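Local structure of B-agarase (Agarivorans gilvus, 5Z6P) at residues A[305-309]-A[310-314]; A[413-416]-A[417-420]; A[436-439]-A[440-443]. The protein is an agarase of glycoside hydrolase family 50, which probably hydrolyses beta-galactosidic linkages in agarose. All coordinates share one frame; numbering follows the deposited sequence.

Contact 1 (A[305-309]-A[310-314]); sequences LDIIR and LANTS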
loop_
_atom_site.group_PDB
_atom_site.type_symbol
_atom_site.label_atom_id
_atom_site.label_comp_id
_atom_site.label_asym_id
_atom_site.label_seq_id
_atom_site.Cartn_x
_atom_site.Cartn_y
_atom_site.Cartn_z
ATOM N N LEU A 305 -10.500 -4.650 -8.859
ATOM C CA LEU A 305 -10.275 -4.223 -7.482
ATOM C C LEU A 305 -9.825 -5.380 -6.592
ATOM O O LEU A 305 -10.196 -6.524 -6.808
ATOM C CB LEU A 305 -11.551 -3.613 -6.897
ATOM C CG LEU A 305 -12.341 -2.647 -7.793
ATOM C CD1 LEU A 305 -13.619 -2.184 -7.090
ATOM C CD2 LEU A 305 -11.490 -1.458 -8.196
ATOM N N ASP A 306 -9.009 -5.058 -5.604
ATOM C CA ASP A 306 -8.575 -6.018 -4.618
ATOM C C ASP A 306 -9.561 -6.116 -3.448
ATOM O O ASP A 306 -10.388 -5.231 -3.250
ATOM C CB ASP A 306 -7.198 -5.638 -4.087
ATOM C CG ASP A 306 -6.139 -5.638 -5.160
ATOM O OD1 ASP A 306 -6.195 -6.471 -6.095
ATOM O OD2 ASP A 306 -5.261 -4.769 -5.054
ATOM N N ILE A 307 -9.436 -7.193 -2.679
ATOM C CA ILE A 307 -10.202 -7.415 -1.455
ATOM C C ILE A 307 -11.708 -7.436 -1.741
ATOM O O ILE A 307 -12.442 -6.560 -1.329
ATOM C CB ILE A 307 -9.890 -6.353 -0.391
ATOM C CG1 ILE A 307 -8.379 -6.129 -0.275
ATOM C CG2 ILE A 307 -10.496 -6.756 0.962
ATOM C CD1 ILE A 307 -7.637 -7.231 0.474
ATOM N N ILE A 308 -12.157 -8.453 -2.463
ATOM C CA ILE A 308 -13.574 -8.632 -2.700
ATOM C C ILE A 308 -14.072 -9.722 -1.745
ATOM O O ILE A 308 -14.278 -10.870 -2.104
ATOM C CB ILE A 308 -13.844 -8.947 -4.173
ATOM C CG1 ILE A 308 -13.200 -7.838 -5.020
ATOM C CG2 ILE A 308 -15.344 -9.018 -4.437
ATOM C CD1 ILE A 308 -13.117 -8.115 -6.462
ATOM N N ARG A 309 -14.257 -9.299 -0.503
ATOM C CA ARG A 309 -14.533 -10.182 0.616
ATOM C C ARG A 309 -14.868 -9.291 1.807
ATOM O O ARG A 309 -14.695 -8.065 1.725
ATOM C CB ARG A 309 -13.332 -11.079 0.919
ATOM C CG ARG A 309 -12.099 -10.324 1.406
ATOM C CD ARG A 309 -10.914 -11.264 1.641
ATOM N NE ARG A 309 -9.845 -10.629 2.403
ATOM C CZ ARG A 309 -8.638 -11.164 2.575
ATOM N NH1 ARG A 309 -8.358 -12.348 2.040
ATOM N NH2 ARG A 309 -7.716 -10.523 3.276
ATOM N N LEU A 310 -15.333 -9.893 2.904
ATOM C CA LEU A 310 -15.759 -9.118 4.068
ATOM C C LEU A 310 -14.701 -9.053 5.173
ATOM O O LEU A 310 -14.744 -8.178 6.026
ATOM C CB LEU A 310 -17.043 -9.691 4.654
ATOM C CG LEU A 310 -18.326 -9.583 3.845
ATOM C CD1 LEU A 310 -19.515 -9.763 4.761
ATOM C CD2 LEU A 310 -18.407 -8.271 3.080
ATOM N N ALA A 311 -13.745 -9.972 5.123
ATOM C CA ALA A 311 -12.821 -10.199 6.231
ATOM C C ALA A 311 -12.020 -8.975 6.657
ATOM O O ALA A 311 -11.537 -8.918 7.781
ATOM C CB ALA A 311 -11.871 -11.332 5.872
ATOM N N ASN A 312 -11.860 -7.999 5.767
ATOM C CA ASN A 312 -11.072 -6.822 6.104
ATOM C C ASN A 312 -11.930 -5.622 6.555
ATOM O O ASN A 312 -11.387 -4.545 6.797
ATOM C CB ASN A 312 -10.180 -6.395 4.913
ATOM C CG ASN A 312 -9.022 -7.365 4.637
ATOM O OD1 ASN A 312 -9.205 -8.571 4.556
ATOM N ND2 ASN A 312 -7.832 -6.818 4.467
ATOM N N THR A 313 -13.246 -5.818 6.691
ATOM C CA THR A 313 -14.181 -4.750 7.070
ATOM C C THR A 313 -14.436 -4.608 8.599
ATOM O O THR A 313 -15.066 -3.662 9.053
ATOM C CB THR A 313 -15.549 -4.953 6.357
ATOM O OG1 THR A 313 -16.170 -6.170 6.799
ATOM C CG2 THR A 313 -15.348 -5.035 4.849
ATOM N N SER A 314 -13.933 -5.530 9.399
ATOM C CA SER A 314 -14.200 -5.464 10.828
ATOM C C SER A 314 -13.349 -4.400 11.521
ATOM O O SER A 314 -12.255 -4.077 11.082
ATOM C CB SER A 314 -13.983 -6.828 11.474
ATOM O OG SER A 314 -12.619 -7.036 11.765
HETATM O O HOH W 1 -12.942 -6.939 3.629
#
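Arg-309 reaches over the following turn and grips the side-chain amide of Asn-312 from one side. NE and NH2 both donate to the same oxygen. NH2 is 2.8 Å from Asn-312 OD1, and NE is 3.0 Å from that OD1. The oxygen lies near the guanidinium plane, at its edge, while the amide plane is turned 37° against it. NE sits above the carbonyl plane, and NH2 is only tilted from it. Both bonds are bent. CG of Arg-309 is wedged between its own backbone N and carbonyl carbon (chi1 65°), and the chain then runs extended to NE, which carries the guanidinium over the turn. Two donors on OD1 should limit the rotation of the amide.

Backbone groups and one hydroxyl close the bend. Residues 310-313 form a type I beta turn in the loop between strands 299-305 and 315-325. Leu-310 O accepts from Thr-313 N and, at 2.6 Å, from Thr-313 OG1, which lies on a lone pair in the carbonyl plane. A water takes the N-H of Asn-312 and donates to Arg-309 O, bridging the two segments.

Apolar contact is looser. Ile-307 CG2 meets Asn-312 CB at 4.0 Å, the side chains crossing at about a right angle. Leu-310 packs against Tyr-398 and Leu-402 of helix 397-406.

Contact 2 (A[413-416]-A[417-420]); sequences YMAK and WRDV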
loop_
_atom_site.group_PDB
_atom_site.type_symbol
_atom_site.label_atom_id
_atom_site.label_comp_id
_atom_site.label_asym_id
_atom_site.label_seq_id
_atom_site.Cartn_x
_atom_site.Cartn_y
_atom_site.Cartn_z
ATOM N N TYR A 413 -28.609 -12.091 2.012
ATOM C CA TYR A 413 -27.984 -10.839 1.617
ATOM C C TYR A 413 -26.550 -11.032 1.089
ATOM O O TYR A 413 -26.069 -10.246 0.271
ATOM C CB TYR A 413 -27.993 -9.847 2.784
ATOM C CG TYR A 413 -27.454 -10.383 4.093
ATOM C CD1 TYR A 413 -26.098 -10.317 4.383
ATOM C CD2 TYR A 413 -28.303 -10.932 5.048
ATOM C CE1 TYR A 413 -25.597 -10.800 5.580
ATOM C CE2 TYR A 413 -27.817 -11.417 6.247
ATOM C CZ TYR A 413 -26.465 -11.350 6.510
ATOM O OH TYR A 413 -25.979 -11.825 7.708
ATOM N N MET A 414 -25.873 -12.072 1.545
ATOM C CA MET A 414 -24.522 -12.311 1.054
ATOM C C MET A 414 -24.554 -12.729 -0.405
ATOM O O MET A 414 -23.730 -12.283 -1.192
ATOM C CB MET A 414 -23.808 -13.347 1.904
ATOM C CG MET A 414 -23.426 -12.819 3.274
ATOM S SD MET A 414 -22.551 -11.237 3.250
ATOM C CE MET A 414 -21.139 -11.651 2.211
ATOM N N ALA A 415 -25.534 -13.548 -0.763
ATOM C CA ALA A 415 -25.689 -14.001 -2.136
ATOM C C ALA A 415 -26.062 -12.828 -3.031
ATOM O O ALA A 415 -25.649 -12.749 -4.173
ATOM C CB ALA A 415 -26.739 -15.088 -2.231
ATOM N N LYS A 416 -26.852 -11.906 -2.509
ATOM C CA LYS A 416 -27.239 -10.765 -3.315
ATOM C C LYS A 416 -26.027 -9.864 -3.501
ATOM O O LYS A 416 -25.778 -9.364 -4.589
ATOM C CB LYS A 416 -28.401 -10.010 -2.670
ATOM C CG LYS A 416 -28.912 -8.837 -3.476
ATOM C CD LYS A 416 -29.539 -9.269 -4.794
ATOM C CE LYS A 416 -30.330 -8.113 -5.414
ATOM N NZ LYS A 416 -30.960 -8.498 -6.702
ATOM N N TRP A 417 -25.278 -9.662 -2.426
ATOM C CA TRP A 417 -24.063 -8.864 -2.484
ATOM C C TRP A 417 -23.086 -9.391 -3.547
ATOM O O TRP A 417 -22.522 -8.622 -4.311
ATOM C CB TRP A 417 -23.384 -8.816 -1.109
ATOM C CG TRP A 417 -22.046 -8.141 -1.129
ATOM C CD1 TRP A 417 -21.799 -6.804 -1.224
ATOM C CD2 TRP A 417 -20.771 -8.775 -1.046
ATOM N NE1 TRP A 417 -20.452 -6.565 -1.208
ATOM C CE2 TRP A 417 -19.792 -7.762 -1.093
ATOM C CE3 TRP A 417 -20.358 -10.101 -0.922
ATOM C CZ2 TRP A 417 -18.428 -8.029 -1.038
ATOM C CZ3 TRP A 417 -18.997 -10.373 -0.874
ATOM C CH2 TRP A 417 -18.050 -9.338 -0.935
ATOM N N ARG A 418 -22.904 -10.706 -3.597
ATOM C CA ARG A 418 -22.064 -11.320 -4.613
ATOM C C ARG A 418 -22.560 -11.018 -6.021
ATOM O O ARG A 418 -21.769 -10.655 -6.884
ATOM C CB ARG A 418 -21.981 -12.838 -4.414
ATOM C CG ARG A 418 -21.064 -13.259 -3.293
ATOM C CD ARG A 418 -21.034 -14.772 -3.119
ATOM N NE ARG A 418 -20.991 -15.060 -1.696
ATOM C CZ ARG A 418 -21.987 -15.599 -1.013
ATOM N NH1 ARG A 418 -23.095 -15.967 -1.631
ATOM N NH2 ARG A 418 -21.855 -15.788 0.280
ATOM N N ASP A 419 -23.860 -11.186 -6.252
ATOM C CA ASP A 419 -24.436 -10.908 -7.561
ATOM C C ASP A 419 -24.268 -9.446 -7.967
ATOM O O ASP A 419 -23.846 -9.150 -9.083
ATOM C CB ASP A 419 -25.920 -11.286 -7.600
ATOM C CG ASP A 419 -26.141 -12.785 -7.691
ATOM O OD1 ASP A 419 -25.174 -13.521 -7.973
ATOM O OD2 ASP A 419 -27.287 -13.228 -7.482
ATOM N N VAL A 420 -24.600 -8.535 -7.063
ATOM C CA VAL A 420 -24.484 -7.115 -7.354
ATOM C C VAL A 420 -23.024 -6.685 -7.577
ATOM O O VAL A 420 -22.741 -5.893 -8.463
ATOM C CB VAL A 420 -25.115 -6.278 -6.239
ATOM C CG1 VAL A 420 -24.764 -4.809 -6.401
ATOM C CG2 VAL A 420 -26.619 -6.481 -6.252
#
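Met-414 and Trp-417 lie side by side and point the same way on one flank of this helix, the tryptophan buried and the methionine partly so. The methyl CE of Met-414 is 3.6 Å from Trp-417 CE3 and approaches the indole obliquely. The methionine chain is bent at chi2 and chi3, which curls CE back to the ring. The indole projects out from the helix into the protein. There Leu-402 touches it, and its NE1 is hydrogen-bonded to Tyr-398 OH. This flank is the tight part of the contact.

The segments are consecutive turns at the start of helix 413-428, so the bonds between them are regular i to i+4 backbone bonds. Trp-417 N to Tyr-413 O measures 2.9 Å. Val-420 N to Lys-416 O is the straightest, with an N-H...O angle of 173°.

Arg-418 folds back over the preceding turn. Its chain bends at chi3 (-141°), and one face of the guanidinium covers Met-414 O, which stands 3.7 Å from the plane. NH2 is 3.5 Å from Met-414 CB, and NH1 is 3.3 Å from Ala-415 CA. These are packing contacts. Nearer the backbone, CG of Arg-418 packs on Phe-441, and its NE lies by CB of Glu-440.

The exposed side is looser. Lys-416 CE only brushes Val-420 CG2, at 4.1 Å. Lys-416 NZ stays 6.0 Å from Asp-419 OD2, too far for a salt bridge, so any attraction between these opposite charges would be weak. Val-420 itself is buried, against Leu-252 and Leu-255 of helix 241-255.

Contact 3 (A[436-439]-A[440-443]); sequences WTAP and EFYD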
loop_
_atom_site.group_PDB
_atom_site.type_symbol
_atom_site.label_atom_id
_atom_site.label_comp_id
_atom_site.label_asym_id
_atom_site.label_seq_id
_atom_site.Cartn_x
_atom_site.Cartn_y
_atom_site.Cartn_z
ATOM N N TRP A 436 -7.218 -11.388 -3.590
ATOM C CA TRP A 436 -7.983 -11.598 -2.375
ATOM C C TRP A 436 -9.478 -11.461 -2.651
ATOM O O TRP A 436 -10.202 -10.774 -1.923
ATOM C CB TRP A 436 -7.511 -10.625 -1.284
ATOM C CG TRP A 436 -6.029 -10.818 -0.935
ATOM C CD1 TRP A 436 -5.451 -11.949 -0.425
ATOM C CD2 TRP A 436 -4.972 -9.866 -1.089
ATOM N NE1 TRP A 436 -4.096 -11.756 -0.244
ATOM C CE2 TRP A 436 -3.776 -10.483 -0.645
ATOM C CE3 TRP A 436 -4.912 -8.542 -1.553
ATOM C CZ2 TRP A 436 -2.538 -9.825 -0.648
ATOM C CZ3 TRP A 436 -3.683 -7.886 -1.556
ATOM C CH2 TRP A 436 -2.510 -8.530 -1.109
ATOM N N THR A 437 -9.914 -12.092 -3.738
ATOM C CA THR A 437 -11.321 -12.294 -4.019
ATOM C C THR A 437 -11.784 -13.556 -3.279
ATOM O O THR A 437 -11.108 -14.581 -3.346
ATOM C CB THR A 437 -11.577 -12.430 -5.532
ATOM O OG1 THR A 437 -11.379 -11.168 -6.179
ATOM C CG2 THR A 437 -12.992 -12.897 -5.796
ATOM N N ALA A 438 -12.908 -13.480 -2.566
ATOM C CA ALA A 438 -13.449 -14.648 -1.857
ATOM C C ALA A 438 -13.688 -15.794 -2.825
ATOM O O ALA A 438 -14.212 -15.587 -3.901
ATOM C CB ALA A 438 -14.733 -14.304 -1.131
ATOM N N PRO A 439 -13.296 -17.011 -2.429
ATOM C CA PRO A 439 -13.378 -18.193 -3.286
ATOM C C PRO A 439 -14.816 -18.511 -3.676
ATOM O O PRO A 439 -15.028 -19.261 -4.618
ATOM C CB PRO A 439 -12.789 -19.308 -2.415
ATOM C CG PRO A 439 -12.032 -18.618 -1.361
ATOM C CD PRO A 439 -12.765 -17.348 -1.098
ATOM N N GLU A 440 -15.780 -17.954 -2.946
ATOM C CA GLU A 440 -17.170 -18.050 -3.343
ATOM C C GLU A 440 -17.431 -17.429 -4.718
ATOM O O GLU A 440 -18.425 -17.749 -5.353
ATOM C CB GLU A 440 -18.074 -17.386 -2.308
ATOM C CG GLU A 440 -18.324 -18.213 -1.053
ATOM C CD GLU A 440 -17.268 -18.008 0.017
ATOM O OE1 GLU A 440 -16.304 -17.259 -0.209
ATOM O OE2 GLU A 440 -17.406 -18.611 1.089
ATOM N N PHE A 441 -16.558 -16.531 -5.166
ATOM C CA PHE A 441 -16.740 -15.865 -6.455
ATOM C C PHE A 441 -16.148 -16.670 -7.604
ATOM O O PHE A 441 -16.392 -16.368 -8.773
ATOM C CB PHE A 441 -16.099 -14.468 -6.463
ATOM C CG PHE A 441 -16.886 -13.416 -5.743
ATOM C CD1 PHE A 441 -17.874 -12.698 -6.401
ATOM C CD2 PHE A 441 -16.624 -13.119 -4.417
ATOM C CE1 PHE A 441 -18.592 -11.708 -5.759
ATOM C CE2 PHE A 441 -17.345 -12.124 -3.764
ATOM C CZ PHE A 441 -18.329 -11.425 -4.450
ATOM N N TYR A 442 -15.367 -17.694 -7.267
ATOM C CA TYR A 442 -14.535 -18.363 -8.256
ATOM C C TYR A 442 -15.329 -19.197 -9.276
ATOM O O TYR A 442 -14.817 -19.499 -10.338
ATOM C CB TYR A 442 -13.494 -19.253 -7.573
ATOM C CG TYR A 442 -12.375 -18.530 -6.826
ATOM C CD1 TYR A 442 -12.282 -17.139 -6.807
ATOM C CD2 TYR A 442 -11.411 -19.258 -6.134
ATOM C CE1 TYR A 442 -11.281 -16.508 -6.119
ATOM C CE2 TYR A 442 -10.401 -18.639 -5.450
ATOM C CZ TYR A 442 -10.330 -17.270 -5.443
ATOM O OH TYR A 442 -9.308 -16.678 -4.754
ATOM N N ASP A 443 -16.565 -19.574 -8.970
ATOM C CA ASP A 443 -17.367 -20.275 -9.981
ATOM C C ASP A 443 -18.423 -19.375 -10.636
ATOM O O ASP A 443 -19.458 -19.860 -11.091
ATOM C CB ASP A 443 -18.041 -21.528 -9.385
ATOM C CG ASP A 443 -19.053 -21.210 -8.292
ATOM O OD1 ASP A 443 -19.454 -20.040 -8.124
ATOM O OD2 ASP A 443 -19.468 -22.154 -7.593
HETATM O O HOH W 2 -8.162 -13.914 -5.044
HETATM O O HOH W 3 -16.910 -20.607 -6.119
#
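The Tyr-442 ring lies with one face over Pro-439. CA of Pro-439 stands 3.5 Å from the ring centroid and only 6° off the normal, a CH-pi contact. Pro-439 CB also touches CE2 of the same ring. Phe-449 stacks on Tyr-442 as well. The Phe-441 ring meets the preceding segment differently. Ala-438 O lies at its edge, near the ring plane, 3.5 Å from CD2. Thr-437 CG2 comes obliquely to that ring and packs on Phe-441 CB at 3.5 Å. The methyl is there because CG2 is anti to the backbone N, while OG1 is hydrogen-bonded to Gly-434 O.

The backbone makes a short 3-10 turn in the loop between helix 413-428 and strand 449-453. Phe-441 N donates to Ala-438 O at 2.8 Å, and Tyr-442 N to Pro-439 O at 3.1 Å. In both bonds the donor stands above the carbonyl plane.

One water accepts from Thr-437 N and donates to Tyr-442 OH at 3.0 Å. A second donates to Pro-439 O. Proline and Phe-449 pack on the tyrosine and a water donates to its hydroxyl, which should restrict the swing of its ring.

The three contacts come in series along the chain, all on the same side of its centre. Contact 1 lies in the loop after strand 299-305. Contact 2 opens helix 413-428, and contact 3 follows that helix in the loop before strand 449-453. The centres of contacts 1 and 2 are about 14 Å apart. Contact 3 is centred about 11 Å from contact 1 and about 12 Å from contact 2. Leu-310 packs on Met-414, Ile-308 probably hydrogen-bonds through its backbone with Trp-436 and Ala-438, and Trp-417 meets Phe-441. The helix start is thus packed against both loops. The parallel strands beside 299-305 are consistent with the (beta/alpha)8 barrel of family 50 glycoside hydrolases.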